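Local coordinates for protein toxin PAU_02230 (Photorhabdus asymbiotica subsp. asymbiotica ATCC 43949, PDB 6HV6) that is a bacterial toxin known as PaTox, whose modelled part is a mixed alpha/beta region with a six-stranded antiparallel sheet flanked by helices, at residues K179-V184 against Y316-S321; A199-V204 against K238-L243; T290-K295 against V306-N311. The protein carries 1 engineered substitution. One frame throughout, in Å; residues are numbered along the deposited sequence.

Contact 1: K179-V184 against Y316-S321; sequences KANKVV and YFDKHS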
loop_
_atom_site.group_PDB
_atom_site.type_symbol
_atom_site.label_atom_id
_atom_site.label_comp_id
_atom_site.label_asym_id
_atom_site.label_seq_id
_atom_site.Cartn_x
_atom_site.Cartn_y
_atom_site.Cartn_z
ATOM N N LYS A 179 -21.234 -7.166 -3.149
ATOM C CA LYS A 179 -21.642 -8.566 -3.117
ATOM C C LYS A 179 -20.755 -9.435 -2.229
ATOM O O LYS A 179 -21.038 -10.630 -2.074
ATOM C CB LYS A 179 -21.687 -9.136 -4.535
ATOM C CG LYS A 179 -22.712 -8.443 -5.423
ATOM C CD LYS A 179 -24.041 -8.294 -4.692
ATOM C CE LYS A 179 -25.025 -7.454 -5.491
ATOM N NZ LYS A 179 -25.349 -8.114 -6.776
ATOM N N ALA A 180 -19.708 -8.870 -1.633
ATOM C CA ALA A 180 -18.865 -9.630 -0.719
ATOM C C ALA A 180 -19.595 -9.899 0.592
ATOM O O ALA A 180 -20.386 -9.081 1.065
ATOM C CB ALA A 180 -17.570 -8.869 -0.444
ATOM N N ASN A 181 -19.329 -11.061 1.191
ATOM C CA ASN A 181 -19.877 -11.306 2.520
ATOM C C ASN A 181 -18.950 -10.830 3.629
ATOM O O ASN A 181 -19.375 -10.764 4.787
ATOM C CB ASN A 181 -20.208 -12.791 2.719
ATOM C CG ASN A 181 -19.030 -13.697 2.451
ATOM O OD1 ASN A 181 -18.969 -14.350 1.411
ATOM N ND2 ASN A 181 -18.086 -13.746 3.385
ATOM N N LYS A 182 -17.714 -10.467 3.299
ATOM C CA LYS A 182 -16.736 -10.036 4.283
ATOM C C LYS A 182 -15.658 -9.257 3.548
ATOM O O LYS A 182 -15.297 -9.607 2.422
ATOM C CB LYS A 182 -16.120 -11.227 5.030
ATOM C CG LYS A 182 -15.098 -10.834 6.108
ATOM C CD LYS A 182 -14.771 -11.994 7.046
ATOM C CE LYS A 182 -13.799 -12.979 6.413
ATOM N NZ LYS A 182 -13.347 -14.032 7.374
ATOM N N VAL A 183 -15.177 -8.189 4.173
ATOM C CA VAL A 183 -14.043 -7.428 3.660
ATOM C C VAL A 183 -13.114 -7.147 4.832
ATOM O O VAL A 183 -13.568 -6.723 5.901
ATOM C CB VAL A 183 -14.478 -6.119 2.970
ATOM C CG1 VAL A 183 -13.248 -5.282 2.577
ATOM C CG2 VAL A 183 -15.349 -6.419 1.741
ATOM N N VAL A 184 -11.828 -7.437 4.655
ATOM C CA VAL A 184 -10.805 -7.134 5.650
ATOM C C VAL A 184 -9.859 -6.116 5.028
ATOM O O VAL A 184 -9.205 -6.408 4.023
ATOM C CB VAL A 184 -10.056 -8.399 6.107
ATOM C CG1 VAL A 184 -8.961 -8.041 7.088
ATOM C CG2 VAL A 184 -11.025 -9.372 6.767
ATOM N N TYR A 316 -14.184 -11.186 0.334
ATOM C CA TYR A 316 -14.580 -12.589 0.324
ATOM C C TYR A 316 -15.980 -12.703 -0.262
ATOM O O TYR A 316 -16.887 -11.978 0.161
ATOM C CB TYR A 316 -14.580 -13.175 1.741
ATOM C CG TYR A 316 -13.257 -13.166 2.493
ATOM C CD1 TYR A 316 -12.727 -11.984 3.004
ATOM C CD2 TYR A 316 -12.580 -14.354 2.753
ATOM C CE1 TYR A 316 -11.542 -11.977 3.707
ATOM C CE2 TYR A 316 -11.390 -14.361 3.466
ATOM C CZ TYR A 316 -10.876 -13.165 3.938
ATOM O OH TYR A 316 -9.701 -13.155 4.640
ATOM N N PHE A 317 -16.173 -13.628 -1.201
ATOM C CA PHE A 317 -17.450 -13.764 -1.898
ATOM C C PHE A 317 -17.952 -15.202 -1.844
ATOM O O PHE A 317 -17.162 -16.150 -1.844
ATOM C CB PHE A 317 -17.341 -13.338 -3.370
ATOM C CG PHE A 317 -16.908 -11.912 -3.567
ATOM C CD1 PHE A 317 -15.566 -11.576 -3.570
ATOM C CD2 PHE A 317 -17.841 -10.913 -3.769
ATOM C CE1 PHE A 317 -15.168 -10.287 -3.769
ATOM C CE2 PHE A 317 -17.440 -9.605 -3.954
ATOM C CZ PHE A 317 -16.107 -9.293 -3.958
ATOM N N ASP A 318 -19.285 -15.354 -1.822
ATOM C CA ASP A 318 -19.886 -16.681 -1.894
ATOM C C ASP A 318 -19.873 -17.239 -3.309
ATOM O O ASP A 318 -19.913 -18.462 -3.493
ATOM C CB ASP A 318 -21.337 -16.657 -1.387
ATOM C CG ASP A 318 -21.440 -16.632 0.130
ATOM O OD1 ASP A 318 -20.398 -16.588 0.813
ATOM O OD2 ASP A 318 -22.580 -16.664 0.643
ATOM N N LYS A 319 -19.855 -16.373 -4.315
ATOM C CA LYS A 319 -19.956 -16.795 -5.703
ATOM C C LYS A 319 -18.729 -16.321 -6.459
ATOM O O LYS A 319 -18.292 -15.179 -6.294
ATOM C CB LYS A 319 -21.222 -16.242 -6.374
ATOM C CG LYS A 319 -22.525 -16.769 -5.798
ATOM C CD LYS A 319 -23.706 -16.388 -6.678
ATOM C CE LYS A 319 -24.976 -17.118 -6.255
ATOM N NZ LYS A 319 -26.146 -16.730 -7.091
ATOM N N HIS A 320 -18.171 -17.207 -7.286
ATOM C CA HIS A 320 -17.035 -16.808 -8.110
ATOM C C HIS A 320 -17.400 -15.647 -9.030
ATOM O O HIS A 320 -16.601 -14.722 -9.228
ATOM C CB HIS A 320 -16.533 -17.999 -8.926
ATOM C CG HIS A 320 -15.479 -17.633 -9.920
ATOM N ND1 HIS A 320 -14.156 -17.465 -9.572
ATOM C CD2 HIS A 320 -15.558 -17.362 -11.244
ATOM C CE1 HIS A 320 -13.463 -17.116 -10.640
ATOM N NE2 HIS A 320 -14.289 -17.047 -11.668
ATOM N N SER A 321 -18.610 -15.671 -9.593
ATOM C CA SER A 321 -18.985 -14.638 -10.554
ATOM C C SER A 321 -19.022 -13.262 -9.906
ATOM O O SER A 321 -18.707 -12.264 -10.561
ATOM C CB SER A 321 -20.336 -14.959 -11.195
ATOM O OG SER A 321 -21.391 -14.902 -10.254
HETATM O O HOH W 1 -20.882 -13.548 -3.896
HETATM O O HOH W 2 -20.819 -13.263 -0.853
#

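Contact 2: A199-V204 against K238-L243; sequences ALPESV and KSLKEL. Engineered in segment 199-204: A199 (natural residue Cys).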
loop_
_atom_site.group_PDB
_atom_site.type_symbol
_atom_site.label_atom_id
_atom_site.label_comp_id
_atom_site.label_asym_id
_atom_site.label_seq_id
_atom_site.Cartn_x
_atom_site.Cartn_y
_atom_site.Cartn_z
ATOM N N ALA A 199 3.845 -5.572 -2.768
ATOM C CA ALA A 199 2.641 -6.294 -3.162
ATOM C C ALA A 199 2.948 -7.719 -3.618
ATOM O O ALA A 199 2.139 -8.622 -3.391
ATOM C CB ALA A 199 1.915 -5.514 -4.267
ATOM N N LEU A 200 4.094 -7.950 -4.271
ATOM C CA LEU A 200 4.426 -9.305 -4.705
ATOM C C LEU A 200 4.585 -10.262 -3.522
ATOM O O LEU A 200 3.878 -11.280 -3.477
ATOM C CB LEU A 200 5.667 -9.285 -5.610
ATOM C CG LEU A 200 6.282 -10.651 -5.965
ATOM C CD1 LEU A 200 5.295 -11.547 -6.713
ATOM C CD2 LEU A 200 7.569 -10.486 -6.786
ATOM N N PRO A 201 5.463 -9.995 -2.548
ATOM C CA PRO A 201 5.563 -10.940 -1.424
ATOM C C PRO A 201 4.316 -10.961 -0.563
ATOM O O PRO A 201 4.000 -12.011 0.004
ATOM C CB PRO A 201 6.784 -10.437 -0.638
ATOM C CG PRO A 201 6.870 -8.963 -0.993
ATOM C CD PRO A 201 6.450 -8.908 -2.440
ATOM N N GLU A 202 3.612 -9.831 -0.426
ATOM C CA GLU A 202 2.355 -9.844 0.314
ATOM C C GLU A 202 1.372 -10.817 -0.323
ATOM O O GLU A 202 0.745 -11.622 0.369
ATOM C CB GLU A 202 1.774 -8.422 0.383
ATOM C CG GLU A 202 2.548 -7.544 1.372
ATOM C CD GLU A 202 2.374 -6.050 1.137
ATOM O OE1 GLU A 202 1.789 -5.639 0.116
ATOM O OE2 GLU A 202 2.829 -5.279 2.001
ATOM N N SER A 203 1.243 -10.764 -1.649
ATOM C CA SER A 203 0.312 -11.647 -2.352
ATOM C C SER A 203 0.706 -13.113 -2.193
ATOM O O SER A 203 -0.143 -13.963 -1.910
ATOM C CB SER A 203 0.268 -11.275 -3.833
ATOM O OG SER A 203 -0.288 -9.985 -4.030
ATOM N N VAL A 204 1.991 -13.425 -2.377
ATOM C CA VAL A 204 2.467 -14.803 -2.238
ATOM C C VAL A 204 2.259 -15.305 -0.817
ATOM O O VAL A 204 1.796 -16.433 -0.607
ATOM C CB VAL A 204 3.947 -14.903 -2.653
ATOM C CG1 VAL A 204 4.519 -16.268 -2.278
ATOM C CG2 VAL A 204 4.096 -14.654 -4.142
ATOM N N LYS A 238 10.962 -7.215 6.967
ATOM C CA LYS A 238 12.226 -7.759 6.468
ATOM C C LYS A 238 11.998 -9.039 5.667
ATOM O O LYS A 238 12.637 -9.250 4.630
ATOM C CB LYS A 238 13.197 -8.020 7.630
ATOM C CG LYS A 238 13.850 -6.750 8.197
ATOM C CD LYS A 238 15.188 -7.018 8.898
ATOM C CE LYS A 238 15.011 -7.714 10.217
ATOM N NZ LYS A 238 16.245 -7.653 11.098
ATOM N N SER A 239 11.085 -9.903 6.122
ATOM C CA SER A 239 10.818 -11.141 5.388
ATOM C C SER A 239 10.155 -10.852 4.047
ATOM O O SER A 239 10.437 -11.528 3.048
ATOM C CB SER A 239 9.938 -12.083 6.219
ATOM O OG SER A 239 10.589 -12.546 7.390
ATOM N N LEU A 240 9.256 -9.865 4.011
ATOM C CA LEU A 240 8.631 -9.469 2.751
ATOM C C LEU A 240 9.681 -8.998 1.755
ATOM O O LEU A 240 9.667 -9.400 0.583
ATOM C CB LEU A 240 7.584 -8.376 2.998
ATOM C CG LEU A 240 6.275 -8.794 3.683
ATOM C CD1 LEU A 240 5.451 -7.561 4.040
ATOM C CD2 LEU A 240 5.459 -9.715 2.792
ATOM N N LYS A 241 10.614 -8.150 2.204
ATOM C CA LYS A 241 11.672 -7.693 1.306
ATOM C C LYS A 241 12.489 -8.863 0.788
ATOM O O LYS A 241 12.895 -8.877 -0.377
ATOM C CB LYS A 241 12.579 -6.676 2.001
ATOM C CG LYS A 241 12.006 -5.268 2.031
ATOM C CD LYS A 241 13.076 -4.236 2.329
ATOM C CE LYS A 241 13.707 -4.491 3.688
ATOM N NZ LYS A 241 14.625 -3.399 4.149
ATOM N N GLU A 242 12.723 -9.864 1.631
ATOM C CA GLU A 242 13.530 -10.998 1.207
ATOM C C GLU A 242 12.752 -11.907 0.267
ATOM O O GLU A 242 13.296 -12.382 -0.737
ATOM C CB GLU A 242 14.018 -11.776 2.428
ATOM C CG GLU A 242 14.886 -12.972 2.079
ATOM C CD GLU A 242 16.220 -12.578 1.471
ATOM O OE1 GLU A 242 16.593 -11.386 1.568
ATOM O OE2 GLU A 242 16.893 -13.469 0.901
ATOM N N LEU A 243 11.484 -12.176 0.588
ATOM C CA LEU A 243 10.640 -12.950 -0.317
ATOM C C LEU A 243 10.507 -12.252 -1.666
ATOM O O LEU A 243 10.416 -12.911 -2.714
ATOM C CB LEU A 243 9.270 -13.170 0.332
ATOM C CG LEU A 243 8.202 -13.970 -0.416
ATOM C CD1 LEU A 243 8.721 -15.354 -0.852
ATOM C CD2 LEU A 243 6.987 -14.111 0.469
#

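Contact 3: T290-K295 against V306-N311; sequences TMLISK and VFYDPN. With EDO (1,2-ethanediol), chain G.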
loop_
_atom_site.group_PDB
_atom_site.type_symbol
_atom_site.label_atom_id
_atom_site.label_comp_id
_atom_site.label_asym_id
_atom_site.label_seq_id
_atom_site.Cartn_x
_atom_site.Cartn_y
_atom_site.Cartn_z
ATOM N N THR A 290 1.044 -6.401 -7.885
ATOM C CA THR A 290 0.728 -7.815 -7.788
ATOM C C THR A 290 -0.492 -7.962 -6.900
ATOM O O THR A 290 -0.627 -7.256 -5.898
ATOM C CB THR A 290 1.892 -8.625 -7.205
ATOM O OG1 THR A 290 3.075 -8.395 -7.970
ATOM C CG2 THR A 290 1.560 -10.137 -7.191
ATOM N N MET A 291 -1.383 -8.872 -7.274
ATOM C CA MET A 291 -2.569 -9.119 -6.478
ATOM C C MET A 291 -2.774 -10.632 -6.432
ATOM O O MET A 291 -1.950 -11.408 -6.923
ATOM C CB MET A 291 -3.769 -8.360 -7.059
ATOM C CG MET A 291 -3.635 -6.814 -7.006
ATOM S SD MET A 291 -4.733 -6.050 -8.206
ATOM C CE MET A 291 -3.839 -6.398 -9.715
ATOM N N LEU A 292 -3.893 -11.058 -5.868
ATOM C CA LEU A 292 -4.085 -12.478 -5.629
ATOM C C LEU A 292 -5.570 -12.783 -5.663
ATOM O O LEU A 292 -6.373 -12.009 -5.132
ATOM C CB LEU A 292 -3.493 -12.870 -4.267
ATOM C CG LEU A 292 -3.760 -14.295 -3.798
ATOM C CD1 LEU A 292 -2.769 -15.212 -4.469
ATOM C CD2 LEU A 292 -3.653 -14.348 -2.269
ATOM N N ILE A 293 -5.936 -13.910 -6.273
ATOM C CA ILE A 293 -7.299 -14.411 -6.170
ATOM C C ILE A 293 -7.235 -15.873 -5.771
ATOM O O ILE A 293 -6.328 -16.607 -6.182
ATOM C CB ILE A 293 -8.113 -14.209 -7.469
ATOM C CG1 ILE A 293 -7.449 -14.885 -8.658
ATOM C CG2 ILE A 293 -8.270 -12.724 -7.769
ATOM C CD1 ILE A 293 -8.044 -14.433 -9.990
ATOM N N SER A 294 -8.189 -16.291 -4.946
ATOM C CA SER A 294 -8.110 -17.610 -4.349
ATOM C C SER A 294 -9.501 -18.201 -4.234
ATOM O O SER A 294 -10.506 -17.487 -4.224
ATOM C CB SER A 294 -7.443 -17.559 -2.968
ATOM O OG SER A 294 -6.107 -17.102 -3.069
ATOM N N LYS A 295 -9.529 -19.528 -4.152
ATOM C CA LYS A 295 -10.706 -20.305 -3.804
ATOM C C LYS A 295 -10.327 -21.117 -2.574
ATOM O O LYS A 295 -9.319 -21.829 -2.593
ATOM C CB LYS A 295 -11.121 -21.204 -4.978
ATOM C CG LYS A 295 -12.298 -22.128 -4.732
ATOM C CD LYS A 295 -12.614 -22.953 -5.996
ATOM C CE LYS A 295 -13.831 -23.843 -5.817
ATOM N NZ LYS A 295 -14.146 -24.608 -7.068
ATOM N N VAL A 306 -11.896 -15.294 -3.004
ATOM C CA VAL A 306 -11.262 -14.154 -2.332
ATOM C C VAL A 306 -10.420 -13.375 -3.331
ATOM O O VAL A 306 -9.627 -13.960 -4.075
ATOM C CB VAL A 306 -10.388 -14.600 -1.144
ATOM C CG1 VAL A 306 -9.873 -13.353 -0.349
ATOM C CG2 VAL A 306 -11.133 -15.561 -0.236
ATOM N N PHE A 307 -10.569 -12.056 -3.325
ATOM C CA PHE A 307 -9.695 -11.147 -4.062
ATOM C C PHE A 307 -8.882 -10.363 -3.042
ATOM O O PHE A 307 -9.454 -9.639 -2.224
ATOM C CB PHE A 307 -10.514 -10.204 -4.951
ATOM C CG PHE A 307 -9.702 -9.103 -5.605
ATOM C CD1 PHE A 307 -8.421 -9.353 -6.094
ATOM C CD2 PHE A 307 -10.225 -7.828 -5.746
ATOM C CE1 PHE A 307 -7.677 -8.343 -6.699
ATOM C CE2 PHE A 307 -9.490 -6.813 -6.356
ATOM C CZ PHE A 307 -8.216 -7.070 -6.825
ATOM N N TYR A 308 -7.561 -10.528 -3.069
ATOM C CA TYR A 308 -6.648 -9.782 -2.200
ATOM C C TYR A 308 -5.904 -8.757 -3.045
ATOM O O TYR A 308 -5.098 -9.127 -3.910
ATOM C CB TYR A 308 -5.652 -10.709 -1.502
ATOM C CG TYR A 308 -4.548 -9.989 -0.718
ATOM C CD1 TYR A 308 -4.820 -8.854 0.032
ATOM C CD2 TYR A 308 -3.244 -10.456 -0.725
ATOM C CE1 TYR A 308 -3.830 -8.209 0.765
ATOM C CE2 TYR A 308 -2.245 -9.803 0.003
ATOM C CZ TYR A 308 -2.550 -8.693 0.733
ATOM O OH TYR A 308 -1.565 -8.058 1.441
ATOM N N ASP A 309 -6.194 -7.473 -2.816
ATOM C CA ASP A 309 -5.390 -6.392 -3.383
ATOM C C ASP A 309 -4.551 -5.798 -2.267
ATOM O O ASP A 309 -5.103 -5.123 -1.382
ATOM C CB ASP A 309 -6.265 -5.315 -4.019
ATOM C CG ASP A 309 -5.454 -4.202 -4.691
ATOM O OD1 ASP A 309 -4.228 -4.127 -4.511
ATOM O OD2 ASP A 309 -6.063 -3.404 -5.431
ATOM N N PRO A 310 -3.233 -6.023 -2.264
ATOM C CA PRO A 310 -2.373 -5.448 -1.213
ATOM C C PRO A 310 -2.555 -3.963 -0.974
ATOM O O PRO A 310 -2.275 -3.500 0.134
ATOM C CB PRO A 310 -0.965 -5.753 -1.737
ATOM C CG PRO A 310 -1.139 -7.082 -2.438
ATOM C CD PRO A 310 -2.481 -6.933 -3.151
ATOM N N ASN A 311 -3.010 -3.198 -1.980
ATOM C CA ASN A 311 -3.238 -1.770 -1.767
ATOM C C ASN A 311 -4.432 -1.504 -0.862
ATOM O O ASN A 311 -4.518 -0.416 -0.283
ATOM C CB ASN A 311 -3.454 -1.051 -3.106
ATOM C CG ASN A 311 -2.158 -0.742 -3.814
ATOM O OD1 ASN A 311 -1.112 -0.634 -3.183
ATOM N ND2 ASN A 311 -2.216 -0.601 -5.137
HETATM C C1 EDO G . 0.317 0.197 -8.109
HETATM O O1 EDO G . 0.219 0.281 -6.684
HETATM C C2 EDO G . -1.004 0.631 -8.728
HETATM O O2 EDO G . -1.255 1.999 -8.386
#

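Contact 1: K179-V184 against Y316-S321
K182 lies alongside Y316 across the outer edge of the sheet, the two side chains pointing the same way. With CG anti to the backbone N, the lysine chain starts out beside the ring: its CB is 4.0 Å from Y316 CD1, and CG keeps close to that same ring carbon. The bend at chi3 (78°) then brings CE over the middle of the ring, 3.6 Å from the Y316 centroid, as a CH-pi contact. NZ continues above the same face at 4.4 Å from the Y316 centroid and only 14° off the ring normal, which makes it a cation-pi contact. The hydroxyl at the far end of Y316 is hydrogen-bonded to D215. V184 CG2 adds an oblique apolar touch at Y316 CE1.

The backbones explain how these groups come together. Y316 N gives a nearly straight bond to K182 O (2.8 Å, 172°), whereas N181 N reaches Y316 O at 2.8 Å with a more bent geometry. On the N-terminal side, A180 CB sits over one face of F317, 3.9 Å from the ring centroid and displaced toward its rim. Farther out, water 2 bridges K179 O and D318 N: it accepts from D318 N, while its donation to K179 O competes with other acceptors. D318 comes just ahead of K319, the N-cap residue of helix 320-334, and a second water ties K319 N to K179 O more weakly. Both N181 and K182 therefore stand opposite the single residue Y316: a classic beta bulge, here on the edge strand 182-185 of the antiparallel sheet.

Contact 2: A199-V204 against K238-L243
The carbonyl oxygen of A199, at the head of the helix whose P201 and V204 meet L240 and L243, is gripped twice. S203 N and S203 OG each bond to A199 O at 2.9 Å, approaching from opposite faces of its carbonyl plane. The second bond holds OG back over its own helix; OG also has a weak bond with T290 O.

Between the helices no hydrogen bond crosses, and contact is by van der Waals packing. The pyrrolidine ring of P201 packs against both L240 and L243: its CG, a ring carbon on a backbone oxygen, lies 3.2 Å from L240 O, while CB is 3.7 Å from L240 CD2 and 3.8 Å from L243 CG. The leucines reach it by different torsions. L240 has CG beside its backbone N (chi1 -72°), and its CD1 comes within 3.9 Å of E202 CG, the two side chains crossing at about a right angle. L243 turns CG anti to N (chi1 -179°), and its CD2 touches V204 CG1 more loosely, at 4.3 Å.

The axes of the two six-residue segments approach to 8.3 Å at 100°, a nearly perpendicular helix crossing. L200 N is hydrogen-bonded to 4-(2-hydroxyethyl)-1-piperazine ethanesulfonic acid, probably from the crystallisation liquor. A199 is an engineered replacement of a natural cysteine, and its side chain packs on H289 of strand 289-296, whose NE2 is hydrogen-bonded to D309 OD1. A cysteine position opening a helix beside such a histidine is reminiscent of the papain-like fold.

Contact 3: T290-K295 against V306-N311
A beta hairpin pairs strands 289-296 and 304-309, and its register can be read from M291 to S294 against D309 to V306. L292 and Y308 form a hydrogen-bonded pair, Y308 N to L292 O at 2.8 Å and L292 N to Y308 O at 3.0 Å; S294 and V306 repeat the pattern. Between them I293 and F307 are a non-hydrogen-bonded pair. F307, with CG anti to the backbone N (chi1 172°), brings its CD1 to 3.8 Å from I293 CG2, while the far end of the ring meets M291. M291 SD lies in the ring plane, 3.9 Å from F307 CZ, an edge-on Met-aromatic contact. Past the last pair, P310 CD rests 3.3 Å from T290 O, and D309 OD1 accepts from N311 N at 3.0 Å, an Asx turn in which the donor stands above the carboxylate plane. That carboxylate is also held by H289 and Y334.

M291, I293 and F307 pack against helix 320-334, where F307 meets F327 edge-to-face. Y308 and P310 abut helix 199-211, and strands 280-286 and 313-317 flank the hairpin.

Overall arrangement
Contacts 1 and 3 belong to one antiparallel sheet: strand 304-309 of contact 3 neighbours strand 313-317 of contact 1, and Y316 packs on V306. Contact 3 is interior, all its touching residues buried, with a regular backbone ladder and mostly apolar side chains. Contact 1 is at the sheet's margin and partly exposed; its ladder is interrupted by a bulge, two waters bridge the segments, and a lysine lies over an aromatic ring. Contact 2, also buried, has no inter-segment hydrogen bonds and relies on van der Waals packing between helices. It touches contact 3 where E202 and S203 meet P310, but stays about 11 Å from contact 1 at the nearest atoms.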